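Trehalose-6-phosphate phosphatase (Candida albicans, PDB 5DXF) belongs to glycosyltransferase family 20 through its N-terminal domain, which has the two-lobed GT-B architecture of that clan. Local coordinates at residues A420-A425 with V445-Y450; Y450-L455 with E495-E500; K182-Y187 with Y206-L211. All blocks are in the same frame, centred on the assembly; numbering follows the deposited sequence.

Interaction 1. Residues A420-A425 with V445-Y450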
loop_
_atom_site.group_PDB
_atom_site.type_symbol
_atom_site.label_atom_id
_atom_site.label_comp_id
_atom_site.label_asym_id
_atom_site.label_seq_id
_atom_site.Cartn_x
_atom_site.Cartn_y
_atom_site.Cartn_z
ATOM N N ALA A 420 -14.563 -3.161 13.000
ATOM C CA ALA A 420 -15.971 -2.906 13.278
ATOM C C ALA A 420 -16.562 -2.121 12.127
ATOM O O ALA A 420 -17.504 -2.570 11.488
ATOM C CB ALA A 420 -16.144 -2.141 14.572
ATOM N N LEU A 421 -15.986 -0.947 11.872
ATOM C CA LEU A 421 -16.414 -0.073 10.780
ATOM C C LEU A 421 -16.601 -0.818 9.453
ATOM O O LEU A 421 -17.610 -0.630 8.767
ATOM C CB LEU A 421 -15.414 1.079 10.603
ATOM C CG LEU A 421 -15.483 2.215 11.634
ATOM C CD1 LEU A 421 -14.255 3.110 11.545
ATOM C CD2 LEU A 421 -16.755 3.026 11.449
ATOM N N LEU A 422 -15.643 -1.667 9.099
ATOM C CA LEU A 422 -15.761 -2.444 7.869
ATOM C C LEU A 422 -16.930 -3.426 7.929
ATOM O O LEU A 422 -17.665 -3.577 6.952
ATOM C CB LEU A 422 -14.462 -3.196 7.575
ATOM C CG LEU A 422 -13.262 -2.321 7.207
ATOM C CD1 LEU A 422 -12.058 -3.179 6.850
ATOM C CD2 LEU A 422 -13.608 -1.373 6.066
ATOM N N ARG A 423 -17.112 -4.085 9.070
ATOM C CA ARG A 423 -18.197 -5.053 9.218
ATOM C C ARG A 423 -19.590 -4.412 9.184
ATOM O O ARG A 423 -20.500 -4.953 8.557
ATOM C CB ARG A 423 -18.023 -5.856 10.511
ATOM C CG ARG A 423 -17.142 -7.090 10.365
ATOM C CD ARG A 423 -17.144 -7.927 11.634
ATOM N NE ARG A 423 -18.484 -8.398 11.970
ATOM C CZ ARG A 423 -18.822 -8.938 13.136
ATOM N NH1 ARG A 423 -17.915 -9.078 14.094
ATOM N NH2 ARG A 423 -20.069 -9.334 13.346
ATOM N N VAL A 424 -19.766 -3.267 9.842
ATOM C CA VAL A 424 -21.079 -2.619 9.874
ATOM C C VAL A 424 -21.408 -1.979 8.523
ATOM O O VAL A 424 -22.558 -1.639 8.247
ATOM C CB VAL A 424 -21.166 -1.529 10.980
ATOM C CG1 VAL A 424 -22.618 -1.103 11.229
ATOM C CG2 VAL A 424 -20.540 -2.019 12.280
ATOM N N ALA A 425 -20.396 -1.827 7.676
ATOM C CA ALA A 425 -20.570 -1.148 6.395
ATOM C C ALA A 425 -21.597 -1.824 5.487
ATOM O O ALA A 425 -21.581 -3.044 5.309
ATOM C CB ALA A 425 -19.241 -1.048 5.680
ATOM N N VAL A 445 -13.764 -7.057 2.009
ATOM C CA VAL A 445 -14.360 -8.272 1.463
ATOM C C VAL A 445 -14.324 -9.389 2.503
ATOM O O VAL A 445 -15.304 -10.121 2.662
ATOM C CB VAL A 445 -13.651 -8.732 0.168
ATOM C CG1 VAL A 445 -14.143 -10.103 -0.252
ATOM C CG2 VAL A 445 -13.884 -7.730 -0.952
ATOM N N ILE A 446 -13.207 -9.512 3.220
ATOM C CA ILE A 446 -13.143 -10.481 4.316
ATOM C C ILE A 446 -14.206 -10.177 5.373
ATOM O O ILE A 446 -14.920 -11.072 5.838
ATOM C CB ILE A 446 -11.763 -10.503 5.008
ATOM C CG1 ILE A 446 -10.682 -11.029 4.068
ATOM C CG2 ILE A 446 -11.814 -11.356 6.267
ATOM C CD1 ILE A 446 -9.337 -11.147 4.735
ATOM N N CYS A 447 -14.309 -8.903 5.736
ATOM C CA CYS A 447 -15.222 -8.468 6.786
ATOM C C CYS A 447 -16.688 -8.605 6.397
ATOM O O CYS A 447 -17.569 -8.507 7.250
ATOM C CB CYS A 447 -14.935 -7.014 7.170
ATOM S SG CYS A 447 -13.404 -6.765 8.098
ATOM N N GLN A 448 -16.952 -8.823 5.112
ATOM C CA GLN A 448 -18.330 -8.906 4.642
ATOM C C GLN A 448 -18.779 -10.309 4.264
ATOM O O GLN A 448 -19.834 -10.464 3.659
ATOM C CB GLN A 448 -18.532 -7.983 3.438
ATOM C CG GLN A 448 -18.511 -6.517 3.790
ATOM C CD GLN A 448 -19.573 -6.149 4.803
ATOM O OE1 GLN A 448 -20.659 -6.727 4.818
ATOM N NE2 GLN A 448 -19.266 -5.182 5.657
ATOM N N LYS A 449 -18.003 -11.331 4.613
ATOM C CA LYS A 449 -18.336 -12.689 4.184
ATOM C C LYS A 449 -19.689 -13.150 4.726
ATOM O O LYS A 449 -20.416 -13.873 4.047
ATOM C CB LYS A 449 -17.237 -13.684 4.592
ATOM C CG LYS A 449 -17.416 -14.323 5.962
ATOM C CD LYS A 449 -16.194 -15.136 6.374
ATOM C CE LYS A 449 -16.374 -16.635 6.127
ATOM N NZ LYS A 449 -15.289 -17.448 6.762
ATOM N N TYR A 450 -20.041 -12.723 5.932
ATOM C CA TYR A 450 -21.313 -13.130 6.512
ATOM C C TYR A 450 -22.398 -12.108 6.199
ATOM O O TYR A 450 -23.566 -12.458 6.032
ATOM C CB TYR A 450 -21.176 -13.327 8.025
ATOM C CG TYR A 450 -20.137 -14.352 8.420
ATOM C CD1 TYR A 450 -19.106 -14.023 9.288
ATOM C CD2 TYR A 450 -20.184 -15.648 7.922
ATOM C CE1 TYR A 450 -18.153 -14.960 9.659
ATOM C CE2 TYR A 450 -19.236 -16.591 8.284
ATOM C CZ TYR A 450 -18.223 -16.241 9.152
ATOM O OH TYR A 450 -17.281 -17.176 9.514
#

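Interaction 2. Residues Y450-L455 with E495-E500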
loop_
_atom_site.group_PDB
_atom_site.type_symbol
_atom_site.label_atom_id
_atom_site.label_comp_id
_atom_site.label_asym_id
_atom_site.label_seq_id
_atom_site.Cartn_x
_atom_site.Cartn_y
_atom_site.Cartn_z
ATOM N N TYR A 450 -20.041 -12.723 5.932
ATOM C CA TYR A 450 -21.313 -13.130 6.512
ATOM C C TYR A 450 -22.398 -12.108 6.199
ATOM O O TYR A 450 -23.566 -12.458 6.032
ATOM C CB TYR A 450 -21.176 -13.327 8.025
ATOM C CG TYR A 450 -20.137 -14.352 8.420
ATOM C CD1 TYR A 450 -19.106 -14.023 9.288
ATOM C CD2 TYR A 450 -20.184 -15.648 7.922
ATOM C CE1 TYR A 450 -18.153 -14.960 9.659
ATOM C CE2 TYR A 450 -19.236 -16.591 8.284
ATOM C CZ TYR A 450 -18.223 -16.241 9.152
ATOM O OH TYR A 450 -17.281 -17.176 9.514
ATOM N N ASN A 451 -22.001 -10.847 6.097
ATOM C CA ASN A 451 -22.953 -9.767 5.892
ATOM C C ASN A 451 -23.229 -9.466 4.416
ATOM O O ASN A 451 -24.322 -9.018 4.062
ATOM C CB ASN A 451 -22.456 -8.503 6.610
ATOM C CG ASN A 451 -23.510 -7.426 6.675
ATOM O OD1 ASN A 451 -23.209 -6.238 6.610
ATOM N ND2 ASN A 451 -24.767 -7.843 6.797
ATOM N N ASN A 452 -22.234 -9.720 3.570
ATOM C CA ASN A 452 -22.367 -9.612 2.113
ATOM C C ASN A 452 -22.670 -8.216 1.577
ATOM O O ASN A 452 -23.460 -8.068 0.648
ATOM C CB ASN A 452 -23.447 -10.574 1.596
ATOM C CG ASN A 452 -23.192 -12.014 1.989
ATOM O OD1 ASN A 452 -22.202 -12.618 1.575
ATOM N ND2 ASN A 452 -24.101 -12.579 2.772
ATOM N N SER A 453 -22.041 -7.192 2.142
ATOM C CA SER A 453 -22.214 -5.842 1.618
ATOM C C SER A 453 -21.333 -5.609 0.385
ATOM O O SER A 453 -20.195 -6.080 0.330
ATOM C CB SER A 453 -21.917 -4.799 2.697
ATOM O OG SER A 453 -22.971 -4.741 3.644
ATOM N N PRO A 454 -21.870 -4.886 -0.615
ATOM C CA PRO A 454 -21.195 -4.644 -1.897
ATOM C C PRO A 454 -19.955 -3.746 -1.835
ATOM O O PRO A 454 -19.836 -2.813 -1.022
ATOM C CB PRO A 454 -22.286 -3.975 -2.744
ATOM C CG PRO A 454 -23.223 -3.383 -1.767
ATOM C CD PRO A 454 -23.238 -4.336 -0.608
ATOM N N LEU A 455 -19.026 -4.056 -2.734
ATOM C CA LEU A 455 -17.807 -3.287 -2.913
ATOM C C LEU A 455 -17.782 -2.654 -4.298
ATOM O O LEU A 455 -17.944 -3.340 -5.309
ATOM C CB LEU A 455 -16.579 -4.176 -2.719
ATOM C CG LEU A 455 -15.263 -3.600 -3.246
ATOM C CD1 LEU A 455 -14.813 -2.420 -2.398
ATOM C CD2 LEU A 455 -14.186 -4.673 -3.308
ATOM N N GLU A 495 -27.815 -11.492 -5.331
ATOM C CA GLU A 495 -26.723 -10.833 -6.042
ATOM C C GLU A 495 -25.590 -10.477 -5.077
ATOM O O GLU A 495 -24.418 -10.763 -5.343
ATOM C CB GLU A 495 -27.229 -9.580 -6.771
ATOM C CG GLU A 495 -27.929 -9.865 -8.101
ATOM C CD GLU A 495 -28.724 -8.678 -8.617
ATOM O OE1 GLU A 495 -29.084 -7.801 -7.803
ATOM O OE2 GLU A 495 -28.994 -8.623 -9.836
ATOM N N LYS A 496 -25.954 -9.865 -3.952
ATOM C CA LYS A 496 -25.004 -9.549 -2.887
ATOM C C LYS A 496 -24.246 -10.792 -2.425
ATOM O O LYS A 496 -23.013 -10.809 -2.447
ATOM C CB LYS A 496 -25.724 -8.898 -1.700
ATOM C CG LYS A 496 -26.346 -7.542 -2.008
ATOM C CD LYS A 496 -27.355 -7.114 -0.941
ATOM C CE LYS A 496 -26.697 -6.852 0.406
ATOM N NZ LYS A 496 -27.637 -6.185 1.356
ATOM N N VAL A 497 -24.975 -11.831 -2.017
ATOM C CA VAL A 497 -24.338 -13.047 -1.508
ATOM C C VAL A 497 -23.418 -13.700 -2.543
ATOM O O VAL A 497 -22.289 -14.060 -2.224
ATOM C CB VAL A 497 -25.378 -14.090 -1.042
ATOM C CG1 VAL A 497 -24.684 -15.288 -0.392
ATOM C CG2 VAL A 497 -26.388 -13.455 -0.085
ATOM N N SER A 498 -23.892 -13.842 -3.778
ATOM C CA SER A 498 -23.080 -14.433 -4.841
ATOM C C SER A 498 -21.800 -13.640 -5.099
ATOM O O SER A 498 -20.700 -14.209 -5.128
ATOM C CB SER A 498 -23.894 -14.549 -6.133
ATOM O OG SER A 498 -24.344 -13.280 -6.575
ATOM N N LEU A 499 -21.948 -12.331 -5.287
ATOM C CA LEU A 499 -20.803 -11.471 -5.565
ATOM C C LEU A 499 -19.787 -11.531 -4.427
ATOM O O LEU A 499 -18.577 -11.652 -4.661
ATOM C CB LEU A 499 -21.263 -10.031 -5.798
ATOM C CG LEU A 499 -20.231 -9.076 -6.396
ATOM C CD1 LEU A 499 -19.372 -9.802 -7.417
ATOM C CD2 LEU A 499 -20.934 -7.892 -7.036
ATOM N N GLU A 500 -20.285 -11.470 -3.196
ATOM C CA GLU A 500 -19.414 -11.575 -2.034
ATOM C C GLU A 500 -18.731 -12.935 -1.980
ATOM O O GLU A 500 -17.597 -13.025 -1.537
ATOM C CB GLU A 500 -20.186 -11.332 -0.739
ATOM C CG GLU A 500 -19.601 -10.224 0.128
ATOM C CD GLU A 500 -18.115 -10.374 0.381
ATOM O OE1 GLU A 500 -17.705 -11.360 1.031
ATOM O OE2 GLU A 500 -17.354 -9.495 -0.069
#

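Interaction 3. Residues K182-Y187 with Y206-L211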
loop_
_atom_site.group_PDB
_atom_site.type_symbol
_atom_site.label_atom_id
_atom_site.label_comp_id
_atom_site.label_asym_id
_atom_site.label_seq_id
_atom_site.Cartn_x
_atom_site.Cartn_y
_atom_site.Cartn_z
ATOM N N LYS A 182 22.948 8.806 0.201
ATOM C CA LYS A 182 23.439 8.494 1.546
ATOM C C LYS A 182 22.598 7.406 2.211
ATOM O O LYS A 182 23.134 6.448 2.769
ATOM C CB LYS A 182 23.457 9.742 2.431
ATOM C CG LYS A 182 24.416 10.834 1.984
ATOM C CD LYS A 182 25.054 11.499 3.197
ATOM C CE LYS A 182 25.390 12.959 2.927
ATOM N NZ LYS A 182 26.441 13.125 1.887
ATOM N N PHE A 183 21.280 7.580 2.155
ATOM C CA PHE A 183 20.309 6.600 2.644
ATOM C C PHE A 183 20.615 5.196 2.127
ATOM O O PHE A 183 20.820 4.244 2.910
ATOM C CB PHE A 183 18.905 7.029 2.212
ATOM C CG PHE A 183 17.786 6.360 2.962
ATOM C CD1 PHE A 183 17.343 6.884 4.161
ATOM C CD2 PHE A 183 17.141 5.243 2.445
ATOM C CE1 PHE A 183 16.308 6.296 4.852
ATOM C CE2 PHE A 183 16.094 4.646 3.137
ATOM C CZ PHE A 183 15.679 5.178 4.344
ATOM N N ASN A 184 20.645 5.073 0.800
ATOM C CA ASN A 184 20.995 3.800 0.163
ATOM C C ASN A 184 22.367 3.260 0.590
ATOM O O ASN A 184 22.540 2.052 0.791
ATOM C CB ASN A 184 20.961 3.945 -1.359
ATOM C CG ASN A 184 19.550 4.082 -1.904
ATOM O OD1 ASN A 184 18.970 3.120 -2.412
ATOM N ND2 ASN A 184 18.994 5.283 -1.810
ATOM N N GLU A 185 23.340 4.160 0.720
ATOM C CA GLU A 185 24.699 3.796 1.122
ATOM C C GLU A 185 24.736 3.183 2.512
ATOM O O GLU A 185 25.459 2.215 2.760
ATOM C CB GLU A 185 25.616 5.021 1.077
ATOM C CG GLU A 185 26.348 5.200 -0.239
ATOM C CD GLU A 185 27.198 6.451 -0.254
ATOM O OE1 GLU A 185 27.203 7.170 0.767
ATOM O OE2 GLU A 185 27.856 6.717 -1.282
ATOM N N ALA A 186 23.957 3.765 3.416
ATOM C CA ALA A 186 23.859 3.256 4.771
ATOM C C ALA A 186 23.179 1.894 4.764
ATOM O O ALA A 186 23.617 0.982 5.478
ATOM C CB ALA A 186 23.112 4.234 5.656
ATOM N N TYR A 187 22.133 1.743 3.946
ATOM C CA TYR A 187 21.486 0.431 3.843
ATOM C C TYR A 187 22.502 -0.635 3.404
ATOM O O TYR A 187 22.695 -1.630 4.114
ATOM C CB TYR A 187 20.272 0.476 2.903
ATOM C CG TYR A 187 18.984 0.782 3.647
ATOM C CD1 TYR A 187 17.842 0.017 3.463
ATOM C CD2 TYR A 187 18.932 1.820 4.567
ATOM C CE1 TYR A 187 16.680 0.298 4.159
ATOM C CE2 TYR A 187 17.779 2.105 5.265
ATOM C CZ TYR A 187 16.655 1.345 5.060
ATOM O OH TYR A 187 15.509 1.644 5.764
ATOM N N TYR A 206 10.504 2.337 -3.434
ATOM C CA TYR A 206 11.210 3.450 -4.054
ATOM C C TYR A 206 12.378 4.047 -3.280
ATOM O O TYR A 206 13.233 4.697 -3.861
ATOM C CB TYR A 206 10.227 4.528 -4.502
ATOM C CG TYR A 206 9.265 4.963 -3.439
ATOM C CD1 TYR A 206 8.194 4.174 -3.086
ATOM C CD2 TYR A 206 9.428 6.169 -2.794
ATOM C CE1 TYR A 206 7.308 4.578 -2.111
ATOM C CE2 TYR A 206 8.554 6.582 -1.822
ATOM C CZ TYR A 206 7.495 5.785 -1.485
ATOM O OH TYR A 206 6.629 6.201 -0.514
ATOM N N TYR A 207 12.393 3.873 -1.970
ATOM C CA TYR A 207 13.483 4.413 -1.165
ATOM C C TYR A 207 14.787 3.673 -1.442
ATOM O O TYR A 207 15.876 4.182 -1.173
ATOM C CB TYR A 207 13.147 4.331 0.326
ATOM C CG TYR A 207 12.212 5.407 0.834
ATOM C CD1 TYR A 207 12.685 6.443 1.629
ATOM C CD2 TYR A 207 10.859 5.383 0.526
ATOM C CE1 TYR A 207 11.833 7.426 2.105
ATOM C CE2 TYR A 207 10.001 6.359 0.998
ATOM C CZ TYR A 207 10.493 7.379 1.784
ATOM O OH TYR A 207 9.640 8.352 2.249
ATOM N N LEU A 208 14.669 2.469 -1.989
ATOM C CA LEU A 208 15.811 1.577 -2.135
ATOM C C LEU A 208 16.045 1.143 -3.580
ATOM O O LEU A 208 16.514 0.034 -3.837
ATOM C CB LEU A 208 15.612 0.354 -1.241
ATOM C CG LEU A 208 15.402 0.729 0.228
ATOM C CD1 LEU A 208 15.204 -0.506 1.090
ATOM C CD2 LEU A 208 16.574 1.565 0.719
ATOM N N LEU A 209 15.696 2.011 -4.514
ATOM C CA LEU A 209 15.853 1.760 -5.938
ATOM C C LEU A 209 17.300 1.607 -6.359
ATOM O O LEU A 209 17.615 0.860 -7.272
ATOM C CB LEU A 209 15.199 2.868 -6.745
ATOM C CG LEU A 209 13.679 2.879 -6.728
ATOM C CD1 LEU A 209 13.167 3.980 -7.624
ATOM C CD2 LEU A 209 13.110 1.539 -7.133
ATOM N N LEU A 210 18.166 2.382 -5.727
ATOM C CA LEU A 210 19.593 2.341 -5.984
ATOM C C LEU A 210 20.220 0.999 -5.635
ATOM O O LEU A 210 21.130 0.534 -6.315
ATOM C CB LEU A 210 20.293 3.450 -5.208
ATOM C CG LEU A 210 20.099 4.861 -5.761
ATOM C CD1 LEU A 210 21.014 5.862 -5.077
ATOM C CD2 LEU A 210 20.313 4.867 -7.262
ATOM N N LEU A 211 19.733 0.392 -4.564
ATOM C CA LEU A 211 20.438 -0.647 -3.835
ATOM C C LEU A 211 20.801 -1.931 -4.576
ATOM O O LEU A 211 21.928 -2.373 -4.483
ATOM C CB LEU A 211 19.592 -1.013 -2.624
ATOM C CG LEU A 211 20.233 -1.632 -1.396
ATOM C CD1 LEU A 211 21.056 -0.593 -0.651
ATOM C CD2 LEU A 211 19.140 -2.191 -0.507
#

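Interaction 1. Residues A420-A425 with V445-Y450
Two helices of the second Rossmann-like lobe of this GT-B protein meet here near their C-terminal ends. Helix 415-424 leads into strand 428-430, and helix 439-447 carries the chain from that strand toward strand 455-458. They come closest at Arg423 and Cys447, whose CA atoms are 5.1 Å apart. The tight side is buried. Cys447 points its CB at the first helix and touches two residues with it, Leu422 through CB and Arg423 through CG. With chi1 at -72° its SG lies beside its own backbone N, and from there the sulphur rests against Leu422 CB at 3.8 Å, with Leu422 CD1 slightly farther off. One residue on, Gln448 bends at chi2 (-59°) and sends its amide into the last turn of helix 415-424. NE2 donates to Arg423 O at 3.2 Å, approaching from above the carbonyl plane, and makes a weak, strongly bent bond to Leu422 O. Carbonyls at the end of a helix carry partial negative charge, so an N-H donor should suit the place. The other end of the amide is also held, with OE1 accepting from Ser453 N. The looser side is that of Arg423, which is partly exposed. Its CG packs on Cys447 O at 3.4 Å, and beyond it the chain turns at chi3, carrying the guanidinium out of the contact, where NH1 bonds to Ala310 O and NH2 forms a salt bridge with Glu318 OE2.

Interaction 2. Residues Y450-L455 with E495-E500
The flat carboxamide of Asn452 lies with one face over Val497 of helix 493-509, in the second Rossmann-like lobe of the GT-B fold, where the loop leading into strand 455-458 crosses that helix. Val497 CA sits beneath Asn452 CG at 3.8 Å, and Val497 CG2 reaches the same face nearer ND2. On the other branch, Asn452 OD1 lies beside Glu500 CB at 3.3 Å. The carboxylate of Glu500 is turned 38° from the amide plane, and the two groups are not hydrogen-bonded: the contact is van der Waals packing, with the oxygens of Asn452 resting on aliphatic carbons of the helix. Chi2 of -51° bends Glu500 so that its CG comes within 3.5 Å of Asn452 CA. Asn452 itself has a left-handed backbone conformation and points its CB at the helix, whereas the next residue, Ser453, points away and bonds through OG to Ala425 O. Pro454 follows and pairs by its backbone with Ala428, so the loop runs straight into the sheet. Lys496 flanks the crossing: its aliphatic chain passes alongside the Asn452 carbonyl, with CB 3.4 Å from Asn452 O, and the bend at chi3 brings CE to 3.5 Å from that same oxygen.

Interaction 3. Residues K182-Y187 with Y206-L211
One turn of helix 173-194 lies against the irregular chain that follows strand 200-204 and leads into helix 211-218, the nearest CA atoms, Asn184 and Leu211, being 6.0 Å apart. Phe183, Asn184 and Tyr187 all point their CB atoms across the gap. Asn184 fills the middle. With chi1 at -71° its amide crosses Leu210 at about a right angle, and OD1 and CG lie against Leu210 CB, OD1 at 3.1 Å. The amide is tethered from its own helix: ND2 donates to Tyr180 O one turn earlier, which helps fix its rotation. Leu208 touches both aromatic rings of the helix through CD2. That methyl meets Phe183 at the ring edge, 3.9 Å from CE2, and both methyls of Leu208 meet the CD1-CE1 bond of the Tyr187 ring obliquely, CD2 at 3.4 Å from Tyr187 CD1 and CD1 at 3.5 Å from Tyr187 CE1. Phe183, its CG anti to the backbone N (chi1 -163°), swings toward Tyr207 as well. Those two rings meet obliquely, with centroids 5.9 Å apart and planes at 53°. At the far end Leu211 CD1 lies beside the helix backbone, 3.4 Å from Asn184 O, and also touches Tyr187 CB. The phenol groups find partners elsewhere: Tyr187 OH is bonded to Met37 O, and Tyr207 OH to Glu153. The contact is thus apolar around a single buried amide. It belongs to the first Rossmann-like lobe of the GT-B fold, where a helix packed on the parallel part of the large sheet is covered by the loop beyond the C-terminal end of the strand that follows it.

In the fold
From the N terminus, interaction 3 comes first and lies in the first lobe; it closes the loop from helix 173-194 through strand 200-204 to the start of helix 211-218. Later, interaction 1 closes 420-450 around strand 428-430 and helix 439-447. Interaction 2 starts at Tyr450, which the two share, and brings helix 493-509 back onto the loop before strand 455-458. The three follow in series, none nested or crossed. Interactions 1 and 2 have centres 10 Å apart and join three helices around one loop, whereas interaction 3 lies across the chain's centre, about 22 Å from interaction 1 between nearest atoms, so interactions 1 and 2 lie in one lobe and interaction 3 in the other.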